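Local coordinates for hypothetical protein TTHA0849 (Thermus thermophilus, PDB 2D4R) that is of unknown function but, as a putative member of the START superfamily, probably binds or carries a lipid-like, hydrophobic ligand, at residues P2-P14 / P95-E109. Residues are numbered along the deposited sequence; the frame is centred on the assembly and turned at random.
Sequences PEVRAERYIPAPP and PEGEGTRVVLTLTYE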
# COMPACT_ATOMS: atom_id res chain seq x y z
N PRO A 2 3.77 -4.02 -15.42
CA PRO A 2 4.98 -4.22 -14.61
C PRO A 2 4.68 -4.33 -13.11
O PRO A 2 3.58 -4.04 -12.67
CB PRO A 2 5.85 -3.01 -14.94
CG PRO A 2 4.90 -1.98 -15.43
CD PRO A 2 3.77 -2.71 -16.09
N GLU A 3 5.68 -4.77 -12.34
CA GLU A 3 5.49 -5.07 -10.92
C GLU A 3 6.62 -4.51 -10.06
O GLU A 3 7.75 -4.38 -10.51
CB GLU A 3 5.39 -6.58 -10.72
CG GLU A 3 5.23 -7.02 -9.28
CD GLU A 3 5.82 -8.40 -9.02
OE1 GLU A 3 5.04 -9.36 -8.85
OE2 GLU A 3 7.07 -8.52 -8.99
N VAL A 4 6.29 -4.18 -8.82
CA VAL A 4 7.25 -3.70 -7.83
C VAL A 4 6.99 -4.49 -6.54
O VAL A 4 5.88 -4.95 -6.31
CB VAL A 4 7.06 -2.18 -7.57
CG1 VAL A 4 7.70 -1.78 -6.27
CG2 VAL A 4 7.69 -1.39 -8.70
N ARG A 5 8.01 -4.66 -5.72
CA ARG A 5 7.79 -5.27 -4.41
C ARG A 5 8.76 -4.72 -3.39
O ARG A 5 9.95 -4.57 -3.68
CB ARG A 5 7.93 -6.78 -4.49
CG ARG A 5 9.21 -7.22 -5.12
CD ARG A 5 10.19 -7.62 -4.05
NE ARG A 5 9.60 -8.56 -3.10
CZ ARG A 5 10.27 -9.07 -2.07
NH1 ARG A 5 9.67 -9.92 -1.24
NH2 ARG A 5 11.53 -8.72 -1.87
N ALA A 6 8.25 -4.42 -2.21
CA ALA A 6 9.06 -3.93 -1.12
C ALA A 6 8.95 -4.92 0.02
O ALA A 6 7.94 -5.63 0.14
CB ALA A 6 8.58 -2.56 -0.69
N GLU A 7 9.99 -4.98 0.85
CA GLU A 7 10.09 -5.93 1.94
C GLU A 7 10.65 -5.17 3.13
O GLU A 7 11.61 -4.40 2.99
CB GLU A 7 11.05 -7.06 1.54
CG GLU A 7 11.01 -8.31 2.40
CD GLU A 7 11.81 -9.45 1.78
OE1 GLU A 7 13.05 -9.32 1.68
OE2 GLU A 7 11.19 -10.47 1.40
N ARG A 8 10.06 -5.35 4.31
CA ARG A 8 10.50 -4.59 5.46
C ARG A 8 10.25 -5.35 6.76
O ARG A 8 9.18 -5.95 6.96
CB ARG A 8 9.79 -3.24 5.48
CG ARG A 8 10.34 -2.24 6.49
CD ARG A 8 9.81 -0.86 6.18
NE ARG A 8 10.26 0.16 7.12
CZ ARG A 8 11.41 0.82 7.00
NH1 ARG A 8 11.74 1.74 7.90
NH2 ARG A 8 12.22 0.56 5.99
N TYR A 9 11.25 -5.33 7.65
CA TYR A 9 11.13 -5.97 8.96
C TYR A 9 10.60 -4.99 10.00
O TYR A 9 11.13 -3.89 10.16
CB TYR A 9 12.49 -6.50 9.42
CG TYR A 9 12.46 -7.01 10.84
CD1 TYR A 9 11.90 -8.26 11.14
CD2 TYR A 9 12.91 -6.22 11.90
CE1 TYR A 9 11.79 -8.69 12.45
CE2 TYR A 9 12.81 -6.65 13.22
CZ TYR A 9 12.24 -7.89 13.49
OH TYR A 9 12.09 -8.31 14.78
N ILE A 10 9.55 -5.40 10.71
CA ILE A 10 8.98 -4.56 11.77
C ILE A 10 8.98 -5.27 13.13
O ILE A 10 8.42 -6.35 13.28
CB ILE A 10 7.56 -4.11 11.40
CG1 ILE A 10 7.62 -3.17 10.18
CG2 ILE A 10 6.89 -3.41 12.58
CD1 ILE A 10 6.27 -2.71 9.65
N PRO A 11 9.61 -4.65 14.13
CA PRO A 11 9.68 -5.23 15.48
C PRO A 11 8.34 -5.24 16.23
O PRO A 11 8.10 -4.42 17.12
CB PRO A 11 10.73 -4.37 16.18
CG PRO A 11 10.71 -3.08 15.44
CD PRO A 11 10.40 -3.42 14.02
N ALA A 12 7.48 -6.19 15.87
CA ALA A 12 6.17 -6.35 16.50
C ALA A 12 5.53 -7.61 15.94
O ALA A 12 5.77 -7.97 14.79
CB ALA A 12 5.30 -5.13 16.23
N PRO A 13 4.70 -8.30 16.74
CA PRO A 13 4.06 -9.52 16.25
C PRO A 13 3.19 -9.30 15.02
O PRO A 13 2.45 -8.33 14.93
CB PRO A 13 3.25 -10.02 17.44
CG PRO A 13 3.03 -8.81 18.27
CD PRO A 13 4.24 -7.94 18.09
N PRO A 14 3.27 -10.24 14.07
CA PRO A 14 2.51 -10.20 12.82
C PRO A 14 1.07 -9.77 12.98
O PRO A 14 0.56 -8.98 12.19
CB PRO A 14 2.63 -11.63 12.28
CG PRO A 14 3.91 -12.15 12.88
CD PRO A 14 3.99 -11.51 14.24
N PRO A 95 6.03 -14.20 9.91
CA PRO A 95 6.75 -14.22 11.19
C PRO A 95 8.24 -14.21 10.93
O PRO A 95 8.75 -15.01 10.15
CB PRO A 95 6.29 -15.52 11.85
CG PRO A 95 5.88 -16.39 10.72
CD PRO A 95 5.32 -15.47 9.67
N GLU A 96 8.93 -13.27 11.57
CA GLU A 96 10.39 -13.22 11.55
C GLU A 96 10.88 -12.83 12.94
O GLU A 96 11.14 -11.66 13.22
CB GLU A 96 10.86 -12.19 10.52
CG GLU A 96 12.37 -12.09 10.38
CD GLU A 96 12.77 -11.42 9.09
OE1 GLU A 96 13.33 -10.30 9.16
OE2 GLU A 96 12.53 -11.99 8.01
N GLY A 97 10.99 -13.82 13.83
CA GLY A 97 11.26 -13.54 15.23
C GLY A 97 9.98 -13.11 15.93
O GLY A 97 8.89 -13.41 15.44
N GLU A 98 10.11 -12.42 17.06
CA GLU A 98 8.94 -11.81 17.69
C GLU A 98 8.48 -10.64 16.83
O GLU A 98 7.78 -9.75 17.30
CB GLU A 98 9.29 -11.29 19.09
CG GLU A 98 9.65 -12.35 20.10
CD GLU A 98 10.75 -11.89 21.03
OE1 GLU A 98 10.87 -12.48 22.13
OE2 GLU A 98 11.48 -10.95 20.66
N GLY A 99 8.91 -10.66 15.58
CA GLY A 99 8.68 -9.53 14.70
C GLY A 99 8.08 -9.97 13.39
O GLY A 99 7.75 -11.14 13.21
N THR A 100 7.94 -9.02 12.47
CA THR A 100 7.20 -9.23 11.25
C THR A 100 8.02 -8.88 10.01
O THR A 100 8.55 -7.78 9.90
CB THR A 100 5.92 -8.38 11.25
OG1 THR A 100 5.17 -8.66 12.43
CG2 THR A 100 5.07 -8.69 10.03
N ARG A 101 8.11 -9.81 9.07
CA ARG A 101 8.59 -9.46 7.75
C ARG A 101 7.38 -9.13 6.87
O ARG A 101 6.61 -10.02 6.49
CB ARG A 101 9.38 -10.62 7.14
CG ARG A 101 9.91 -10.30 5.75
CD ARG A 101 11.39 -10.55 5.64
NE ARG A 101 12.07 -9.44 4.99
CZ ARG A 101 12.80 -8.53 5.63
NH1 ARG A 101 13.38 -7.54 4.95
NH2 ARG A 101 12.96 -8.60 6.94
N VAL A 102 7.22 -7.84 6.57
CA VAL A 102 6.11 -7.40 5.75
C VAL A 102 6.53 -7.36 4.28
O VAL A 102 7.56 -6.77 3.93
CB VAL A 102 5.61 -6.00 6.19
CG1 VAL A 102 4.45 -5.55 5.31
CG2 VAL A 102 5.15 -6.05 7.64
N VAL A 103 5.73 -8.00 3.44
CA VAL A 103 6.00 -8.03 2.00
C VAL A 103 4.86 -7.40 1.21
O VAL A 103 3.71 -7.80 1.32
CB VAL A 103 6.19 -9.47 1.50
CG1 VAL A 103 6.68 -9.45 0.06
CG2 VAL A 103 7.16 -10.21 2.41
N LEU A 104 5.21 -6.39 0.42
CA LEU A 104 4.22 -5.67 -0.36
C LEU A 104 4.51 -5.79 -1.85
O LEU A 104 5.55 -5.35 -2.34
CB LEU A 104 4.21 -4.19 0.04
CG LEU A 104 3.30 -3.25 -0.76
CD1 LEU A 104 1.89 -3.80 -0.80
CD2 LEU A 104 3.33 -1.86 -0.14
N THR A 105 3.57 -6.38 -2.58
CA THR A 105 3.74 -6.63 -4.00
C THR A 105 2.68 -5.85 -4.77
O THR A 105 1.48 -5.94 -4.46
CB THR A 105 3.55 -8.13 -4.29
OG1 THR A 105 4.30 -8.89 -3.33
CG2 THR A 105 4.02 -8.49 -5.68
N LEU A 106 3.13 -5.11 -5.79
CA LEU A 106 2.25 -4.21 -6.53
C LEU A 106 2.42 -4.33 -8.05
O LEU A 106 3.47 -4.00 -8.61
CB LEU A 106 2.52 -2.77 -6.10
CG LEU A 106 1.79 -1.65 -6.85
CD1 LEU A 106 0.28 -1.85 -6.80
CD2 LEU A 106 2.16 -0.33 -6.22
N THR A 107 1.38 -4.81 -8.72
CA THR A 107 1.33 -4.79 -10.17
C THR A 107 0.50 -3.59 -10.60
O THR A 107 -0.63 -3.41 -10.16
CB THR A 107 0.67 -6.06 -10.72
OG1 THR A 107 1.49 -7.19 -10.40
CG2 THR A 107 0.44 -5.97 -12.24
N TYR A 108 1.07 -2.76 -11.45
CA TYR A 108 0.38 -1.55 -11.89
C TYR A 108 0.54 -1.38 -13.40
O TYR A 108 1.49 -1.88 -14.00
CB TYR A 108 0.98 -0.33 -11.19
CG TYR A 108 2.40 -0.05 -11.63
CD1 TYR A 108 2.67 0.86 -12.66
CD2 TYR A 108 3.47 -0.76 -11.08
CE1 TYR A 108 3.98 1.05 -13.13
CE2 TYR A 108 4.77 -0.58 -11.54
CZ TYR A 108 5.02 0.32 -12.57
OH TYR A 108 6.29 0.49 -13.03
N GLU A 109 -0.41 -0.67 -14.00
CA GLU A 109 -0.27 -0.22 -15.37
C GLU A 109 -0.80 1.19 -15.49
O GLU A 109 -1.94 1.47 -15.11
CB GLU A 109 -1.00 -1.16 -16.33
CG GLU A 109 -0.25 -2.47 -16.60
CD GLU A 109 -1.09 -3.48 -17.37
OE1 GLU A 109 -0.90 -4.70 -17.16
OE2 GLU A 109 -1.94 -3.04 -18.19
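Arg101 reaches over to Glu7 and Tyr9 on the sheet face that also carries Arg5, illustrating how a long side chain can tie two antiparallel strands together. From CB it leaves for this face, CG anti to the backbone N (chi1 -180°), then bends at chi2 and chi3; Arg101 CG and CD each lie 4.0 Å from Glu7 CG, the side chains crossing at about a right angle. Arg101 NE, 3.0 Å from Glu7 CG, forms a longer salt bridge, 3.5 Å, to Glu7 OE1, carboxylate and guanidinium planes standing 78° apart. Arg101 CZ is 3.7 Å from Glu7 CG; Arg101 NH2 touches Tyr9 CB at 3.3 Å and makes a salt bridge with Glu96 OE1, its hydrogen bond weak in angle. Glu7 OE2, met from above the carboxylate plane, carries the network on to Arg5 NH1 in a salt bridge. Along the whole strand pair, backbone hydrogen bonds run from Tyr108 N–Pro2 O to Thr100 N–Ile10 O, and Thr100 OG1 donates to Ala12 O, beyond strand 3-10, at 2.5 Å. Strand 3-10 thus edges the antiparallel sheet of this Bet v 1-like fold: strand 100-109 pairs onward with strand 86-95, Val4 packs on helix 120-144, and Ile10 and Val102 meet Val17 of helix 14-22.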